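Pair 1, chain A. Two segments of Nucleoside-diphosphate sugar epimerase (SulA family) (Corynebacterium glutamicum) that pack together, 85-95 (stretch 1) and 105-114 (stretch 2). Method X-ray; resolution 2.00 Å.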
# COMPACT_ATOMS: atom_id res chain seq x y z
N LYS A 85 -19.64 -9.77 17.74
CA LYS A 85 -19.05 -10.21 19.01
C LYS A 85 -17.53 -10.21 18.99
O LYS A 85 -16.89 -9.88 19.99
CB LYS A 85 -19.58 -11.58 19.42
CG LYS A 85 -20.94 -11.54 20.09
CD LYS A 85 -21.12 -12.67 21.10
CE LYS A 85 -22.08 -13.74 20.59
NZ LYS A 85 -22.65 -14.55 21.70
N ALA A 86 -16.95 -10.59 17.86
CA ALA A 86 -15.50 -10.68 17.73
C ALA A 86 -14.81 -9.32 17.88
O ALA A 86 -13.67 -9.24 18.34
CB ALA A 86 -15.14 -11.29 16.39
N LEU A 87 -15.51 -8.26 17.50
CA LEU A 87 -14.89 -6.94 17.45
C LEU A 87 -15.36 -6.08 18.60
O LEU A 87 -15.21 -4.86 18.59
CB LEU A 87 -15.21 -6.27 16.12
CG LEU A 87 -14.27 -5.15 15.65
CD1 LEU A 87 -12.82 -5.60 15.71
CD2 LEU A 87 -14.65 -4.72 14.24
N ALA A 88 -15.93 -6.73 19.62
CA ALA A 88 -16.47 -6.00 20.75
C ALA A 88 -15.68 -6.27 22.01
O ALA A 88 -14.97 -7.27 22.11
CB ALA A 88 -17.93 -6.36 20.96
N ASN A 89 -15.83 -5.38 22.98
CA ASN A 89 -15.08 -5.48 24.22
C ASN A 89 -13.58 -5.51 23.91
O ASN A 89 -12.80 -6.23 24.52
CB ASN A 89 -15.50 -6.74 24.99
CG ASN A 89 -15.47 -6.54 26.49
OD1 ASN A 89 -16.46 -6.11 27.09
ND2 ASN A 89 -14.34 -6.85 27.11
N TRP A 90 -13.21 -4.69 22.93
CA TRP A 90 -11.86 -4.66 22.40
C TRP A 90 -11.06 -3.55 23.08
O TRP A 90 -11.51 -2.40 23.14
CB TRP A 90 -11.93 -4.44 20.89
CG TRP A 90 -10.62 -4.24 20.17
CD1 TRP A 90 -9.95 -3.06 19.99
CD2 TRP A 90 -9.84 -5.25 19.53
NE1 TRP A 90 -8.80 -3.28 19.27
CE2 TRP A 90 -8.70 -4.61 18.98
CE3 TRP A 90 -9.98 -6.63 19.36
CZ2 TRP A 90 -7.72 -5.31 18.27
CZ3 TRP A 90 -9.00 -7.32 18.67
CH2 TRP A 90 -7.89 -6.66 18.13
N ARG A 91 -9.88 -3.88 23.59
CA ARG A 91 -9.02 -2.86 24.18
C ARG A 91 -7.57 -3.08 23.75
O ARG A 91 -6.95 -4.08 24.11
CB ARG A 91 -9.15 -2.87 25.71
CG ARG A 91 -8.78 -1.56 26.38
CD ARG A 91 -9.34 -1.50 27.82
NE ARG A 91 -9.02 -0.23 28.47
CZ ARG A 91 -7.90 -0.02 29.16
NH1 ARG A 91 -7.01 -0.99 29.29
NH2 ARG A 91 -7.68 1.17 29.71
N HIS A 92 -7.03 -2.14 22.98
CA HIS A 92 -5.72 -2.31 22.35
C HIS A 92 -4.76 -1.25 22.88
O HIS A 92 -4.89 -0.07 22.57
CB HIS A 92 -5.88 -2.20 20.82
CG HIS A 92 -4.62 -2.46 20.05
ND1 HIS A 92 -3.39 -2.56 20.65
CD2 HIS A 92 -4.43 -2.63 18.72
CE1 HIS A 92 -2.47 -2.78 19.71
NE2 HIS A 92 -3.07 -2.83 18.54
N VAL A 93 -3.80 -1.67 23.70
CA VAL A 93 -2.79 -0.75 24.21
C VAL A 93 -1.54 -0.81 23.31
O VAL A 93 -1.02 -1.89 23.03
CB VAL A 93 -2.39 -1.09 25.66
CG1 VAL A 93 -1.29 -0.14 26.14
CG2 VAL A 93 -3.60 -1.02 26.59
N HIS A 94 -1.07 0.36 22.88
CA HIS A 94 0.13 0.48 22.05
C HIS A 94 1.19 1.17 22.90
O HIS A 94 1.07 2.35 23.20
CB HIS A 94 -0.12 1.37 20.82
CG HIS A 94 -1.33 1.02 20.02
ND1 HIS A 94 -1.27 0.50 18.74
CD2 HIS A 94 -2.66 1.16 20.30
CE1 HIS A 94 -2.50 0.32 18.28
NE2 HIS A 94 -3.35 0.71 19.21
N ASN A 95 2.24 0.43 23.25
CA ASN A 95 3.29 0.94 24.13
C ASN A 95 4.62 1.08 23.39
O ASN A 95 5.02 0.18 22.65
CB ASN A 95 3.47 0.01 25.32
CG ASN A 95 4.23 0.66 26.47
OD1 ASN A 95 5.41 0.40 26.68
ND2 ASN A 95 3.54 1.51 27.22
N ILE A 105 8.12 -1.75 20.50
CA ILE A 105 6.68 -1.57 20.61
C ILE A 105 6.07 -2.80 21.25
O ILE A 105 6.34 -3.93 20.84
CB ILE A 105 6.04 -1.34 19.21
CG1 ILE A 105 6.56 -0.04 18.60
CG2 ILE A 105 4.53 -1.28 19.33
CD1 ILE A 105 6.13 0.22 17.16
N THR A 106 5.26 -2.57 22.27
CA THR A 106 4.48 -3.67 22.82
C THR A 106 3.01 -3.41 22.56
O THR A 106 2.48 -2.36 22.92
CB THR A 106 4.72 -3.86 24.33
OG1 THR A 106 6.12 -4.04 24.57
CG2 THR A 106 3.93 -5.09 24.83
N ASP A 107 2.36 -4.37 21.92
CA ASP A 107 0.91 -4.32 21.75
C ASP A 107 0.28 -5.26 22.75
O ASP A 107 0.68 -6.43 22.85
CB ASP A 107 0.51 -4.76 20.35
CG ASP A 107 0.97 -3.80 19.29
OD1 ASP A 107 0.38 -2.70 19.18
OD2 ASP A 107 1.93 -4.13 18.57
N SER A 108 -0.70 -4.76 23.47
CA SER A 108 -1.46 -5.60 24.38
C SER A 108 -2.94 -5.41 24.08
O SER A 108 -3.49 -4.33 24.28
CB SER A 108 -1.15 -5.23 25.84
OG SER A 108 -1.91 -6.03 26.73
N VAL A 109 -3.59 -6.45 23.57
CA VAL A 109 -5.01 -6.37 23.30
C VAL A 109 -5.81 -7.27 24.25
O VAL A 109 -5.52 -8.46 24.38
CB VAL A 109 -5.35 -6.67 21.82
CG1 VAL A 109 -4.76 -8.00 21.40
CG2 VAL A 109 -6.86 -6.67 21.62
N SER A 110 -6.77 -6.68 24.93
CA SER A 110 -7.67 -7.44 25.79
C SER A 110 -8.91 -7.78 24.96
O SER A 110 -9.56 -6.88 24.41
CB SER A 110 -8.04 -6.62 27.02
OG SER A 110 -8.66 -7.43 28.00
N THR A 111 -9.21 -9.06 24.83
CA THR A 111 -10.32 -9.54 24.01
C THR A 111 -10.49 -11.05 24.23
O THR A 111 -9.54 -11.74 24.62
CB THR A 111 -10.10 -9.24 22.51
OG1 THR A 111 -11.22 -9.68 21.74
CG2 THR A 111 -8.85 -9.93 21.99
N ARG A 112 -11.69 -11.57 24.03
CA ARG A 112 -11.93 -12.99 24.31
C ARG A 112 -11.50 -13.88 23.16
O ARG A 112 -11.50 -15.11 23.28
CB ARG A 112 -13.38 -13.25 24.73
CG ARG A 112 -13.67 -12.82 26.15
CD ARG A 112 -14.78 -13.60 26.81
NE ARG A 112 -14.76 -13.43 28.26
CZ ARG A 112 -15.28 -12.39 28.90
NH1 ARG A 112 -15.88 -11.42 28.21
NH2 ARG A 112 -15.21 -12.31 30.22
N LEU A 113 -11.13 -13.26 22.04
CA LEU A 113 -10.57 -13.98 20.91
C LEU A 113 -9.27 -14.66 21.33
O LEU A 113 -8.43 -14.04 21.98
CB LEU A 113 -10.26 -13.02 19.76
CG LEU A 113 -11.36 -12.08 19.28
CD1 LEU A 113 -10.81 -11.13 18.24
CD2 LEU A 113 -12.52 -12.89 18.73
N PRO A 114 -9.11 -15.94 20.97
CA PRO A 114 -7.84 -16.63 21.23
C PRO A 114 -6.68 -15.93 20.51
O PRO A 114 -6.86 -15.39 19.41
CB PRO A 114 -8.07 -18.02 20.64
CG PRO A 114 -9.29 -17.90 19.77
CD PRO A 114 -10.12 -16.83 20.39
O HOH W 1 1.31 -0.29 18.14

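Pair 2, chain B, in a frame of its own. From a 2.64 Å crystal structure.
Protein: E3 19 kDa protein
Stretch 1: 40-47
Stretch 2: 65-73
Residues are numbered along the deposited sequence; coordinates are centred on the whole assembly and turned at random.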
# COMPACT_ATOMS: atom_id res chain seq x y z
N GLN B 40 4.82 25.78 18.14
CA GLN B 40 6.11 25.12 17.94
C GLN B 40 6.70 24.92 19.33
O GLN B 40 6.20 25.50 20.30
CB GLN B 40 7.00 26.00 17.04
CG GLN B 40 8.50 25.66 17.03
CD GLN B 40 8.78 24.24 16.55
OE1 GLN B 40 8.92 23.32 17.35
NE2 GLN B 40 8.88 24.07 15.24
N SER B 41 7.73 24.08 19.44
CA SER B 41 8.44 23.85 20.70
C SER B 41 7.61 23.11 21.74
O SER B 41 8.14 22.67 22.76
CB SER B 41 9.01 25.16 21.26
OG SER B 41 9.90 25.76 20.34
N VAL B 42 6.32 22.94 21.48
CA VAL B 42 5.50 22.05 22.29
C VAL B 42 5.94 20.64 21.95
O VAL B 42 5.50 20.04 20.97
CB VAL B 42 3.97 22.28 22.10
CG1 VAL B 42 3.63 22.43 20.63
CG2 VAL B 42 3.16 21.15 22.73
N ALA B 43 6.85 20.11 22.76
CA ALA B 43 7.48 18.83 22.45
C ALA B 43 6.74 17.67 23.09
O ALA B 43 6.40 17.72 24.27
CB ALA B 43 8.93 18.84 22.90
N ILE B 44 6.47 16.63 22.31
CA ILE B 44 5.78 15.46 22.84
C ILE B 44 6.76 14.29 22.94
O ILE B 44 7.52 14.01 22.02
CB ILE B 44 4.51 15.09 22.03
CG1 ILE B 44 3.74 13.96 22.71
CG2 ILE B 44 4.86 14.73 20.59
CD1 ILE B 44 3.25 14.31 24.10
N GLN B 45 6.75 13.64 24.10
CA GLN B 45 7.61 12.49 24.32
C GLN B 45 6.78 11.34 24.88
O GLN B 45 5.91 11.55 25.72
CB GLN B 45 8.73 12.87 25.29
CG GLN B 45 9.47 11.71 25.93
CD GLN B 45 10.89 11.57 25.43
OE1 GLN B 45 11.49 12.54 24.96
NE2 GLN B 45 11.45 10.37 25.54
N TYR B 46 7.05 10.13 24.41
CA TYR B 46 6.28 8.96 24.83
C TYR B 46 7.19 7.95 25.52
O TYR B 46 7.16 7.82 26.74
CB TYR B 46 5.55 8.33 23.64
CG TYR B 46 4.90 6.99 23.92
CD1 TYR B 46 4.23 6.76 25.11
CD2 TYR B 46 4.95 5.97 22.98
CE1 TYR B 46 3.64 5.54 25.37
CE2 TYR B 46 4.37 4.74 23.23
CZ TYR B 46 3.71 4.53 24.43
OH TYR B 46 3.12 3.31 24.68
N LYS B 47 8.00 7.23 24.75
CA LYS B 47 8.95 6.29 25.34
C LYS B 47 10.33 6.92 25.44
O LYS B 47 10.66 7.61 26.40
CB LYS B 47 9.05 5.03 24.48
CG LYS B 47 7.84 4.11 24.53
CD LYS B 47 7.99 2.94 23.55
CE LYS B 47 6.76 2.05 23.54
NZ LYS B 47 6.78 1.07 22.41
N GLU B 65 2.83 4.08 29.99
CA GLU B 65 1.43 4.48 30.02
C GLU B 65 1.33 5.92 30.47
O GLU B 65 0.30 6.38 30.95
CB GLU B 65 0.64 3.57 30.93
CG GLU B 65 0.60 2.14 30.44
CD GLU B 65 0.24 1.17 31.52
OE1 GLU B 65 0.29 1.56 32.71
OE2 GLU B 65 -0.10 0.02 31.19
N TRP B 66 2.45 6.63 30.31
CA TRP B 66 2.51 8.05 30.58
C TRP B 66 3.30 8.68 29.44
O TRP B 66 4.03 8.00 28.73
CB TRP B 66 3.17 8.29 31.94
CG TRP B 66 4.55 7.72 32.06
CD1 TRP B 66 4.91 6.56 32.68
CD2 TRP B 66 5.76 8.34 31.63
NE1 TRP B 66 6.27 6.39 32.61
CE2 TRP B 66 6.82 7.47 31.98
CE3 TRP B 66 6.06 9.53 30.96
CZ2 TRP B 66 8.15 7.76 31.68
CZ3 TRP B 66 7.38 9.81 30.67
CH2 TRP B 66 8.40 8.93 31.03
N TYR B 67 3.15 9.99 29.28
CA TYR B 67 3.89 10.72 28.26
C TYR B 67 4.14 12.16 28.72
O TYR B 67 3.34 12.72 29.47
CB TYR B 67 3.17 10.67 26.91
CG TYR B 67 1.75 11.22 26.93
CD1 TYR B 67 1.46 12.47 26.39
CD2 TYR B 67 0.71 10.48 27.47
CE1 TYR B 67 0.18 12.97 26.40
CE2 TYR B 67 -0.58 10.98 27.48
CZ TYR B 67 -0.84 12.22 26.95
OH TYR B 67 -2.13 12.71 26.96
N THR B 68 5.24 12.75 28.26
CA THR B 68 5.61 14.08 28.71
C THR B 68 5.33 15.13 27.65
O THR B 68 5.54 14.89 26.45
CB THR B 68 7.11 14.16 29.09
OG1 THR B 68 7.92 13.71 28.00
CG2 THR B 68 7.39 13.32 30.30
N VAL B 69 4.86 16.29 28.09
CA VAL B 69 4.61 17.41 27.20
C VAL B 69 5.42 18.62 27.66
O VAL B 69 5.20 19.16 28.74
CB VAL B 69 3.10 17.75 27.09
CG1 VAL B 69 2.45 17.86 28.46
CG2 VAL B 69 2.89 19.03 26.27
N SER B 70 6.37 19.03 26.83
CA SER B 70 7.24 20.15 27.15
C SER B 70 6.62 21.40 26.55
O SER B 70 6.47 21.50 25.32
CB SER B 70 8.64 19.93 26.60
OG SER B 70 9.17 18.67 26.99
N VAL B 71 6.26 22.35 27.40
CA VAL B 71 5.60 23.57 26.96
C VAL B 71 6.08 24.82 27.70
O VAL B 71 6.09 24.85 28.92
CB VAL B 71 4.06 23.47 27.11
CG1 VAL B 71 3.46 22.69 25.96
CG2 VAL B 71 3.69 22.84 28.44
N PRO B 72 6.46 25.86 26.94
CA PRO B 72 6.92 27.13 27.50
C PRO B 72 5.79 27.92 28.17
O PRO B 72 4.65 27.89 27.69
CB PRO B 72 7.42 27.89 26.26
CG PRO B 72 6.64 27.30 25.13
CD PRO B 72 6.52 25.85 25.47
N GLY B 73 6.11 28.59 29.27
CA GLY B 73 5.13 29.31 30.05
C GLY B 73 5.05 30.79 29.69
O GLY B 73 5.69 31.24 28.74

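The sharpest difference between the two pairs lies where Trp A90 of pair 1 matches Val B42 of pair 2. In pair 1 the CA-to-CB bond of Trp A90 points sideways, but the end of the indole comes nearer to the other stretch, and Val A109 sets a methyl group over one face of its six-membered ring: CG2 of Val A109 lies 3.5 Å from the centroid of the Trp A90 six-membered ring, close to the ring normal, a CH-pi contact. The same indole meets Leu A113 at its edge, CZ3 of Trp A90 being 4.2 Å from CD1 of Leu A113. In pair 2 the small, branched Val B42 fills its place by touching two valines, its CG2 lying 3.6 Å from CG1 of Val B71 and 4.1 Å from CG2 of Val B69. Val B69 is the counterpart of Val A109, so the same residue type serves against a broad aromatic plate in one pair and in a cluster of aliphatic methyls in the other.

The backbone beneath these side chains is shared. Each pair is two antiparallel strands, with 168° between strand directions in pair 1 and 166° in pair 2, and 14 central residues superpose with an RMSD of 0.9 Å. Arg A91 and Ser A110 match Ala B43 and Ser B70, and Val A93 and Ser A108 match Gln B45 and Thr B68; all four are hydrogen-bonded pairs. In pair 1 the bond from N of Val A93 to O of Ser A108 is 2.7 Å; its equivalent, from N of Gln B45 to O of Thr B68, is 2.9 Å. Pair 1 adds a further such pair, Asn A95 with Thr A106.

On the face carrying these residues, the small side chains of Ser A110 and Ser B70 lie beside Arg A91 and Ala B43. Arg A91 packs its CB 4.1 Å from CB of Ser A110, while its long chain leads away to a partner elsewhere in the structure; Ala B43 keeps just the methyl, 3.9 Å from CB of Ser B70. One bridge pair further on, Val A93 presents a compact branched surface to Ser A108. Gln B45 instead places its CB 3.0 Å from OG1 of Thr B68, and the end of its side chain leads away, where NE2 of Gln B45 donates a 3.0 Å hydrogen bond to O of Lys B47.

The opposite face holds His A92 and Val A109, matched by Ile B44 and Val B69. In pair 1 His A94 and Asp A107 continue this face; their backbone counterparts are Tyr B46 and Tyr B67, which the bridges do not include, and the ring of Tyr B46 takes a different place from that of His A94. Pair 1 makes this end polar: a water lies 2.8 Å from ND1 of His A94 and donates to OD1 of Asp A107, also at 2.8 Å, so that a buried carboxylate is linked to an imidazole without direct bonding. In pair 2 the side-chain contacts here are between carbons. Ile B44 (chi1 t, chi2 p) brings its CD1 to 3.4 Å from CD1 of Tyr B67, at the edge of that ring, while CD1 of Tyr B46 lies 4.4 Å from CB of Tyr B67. A water-bridged polar contact in one pair thus gives way to carbon contacts in the other.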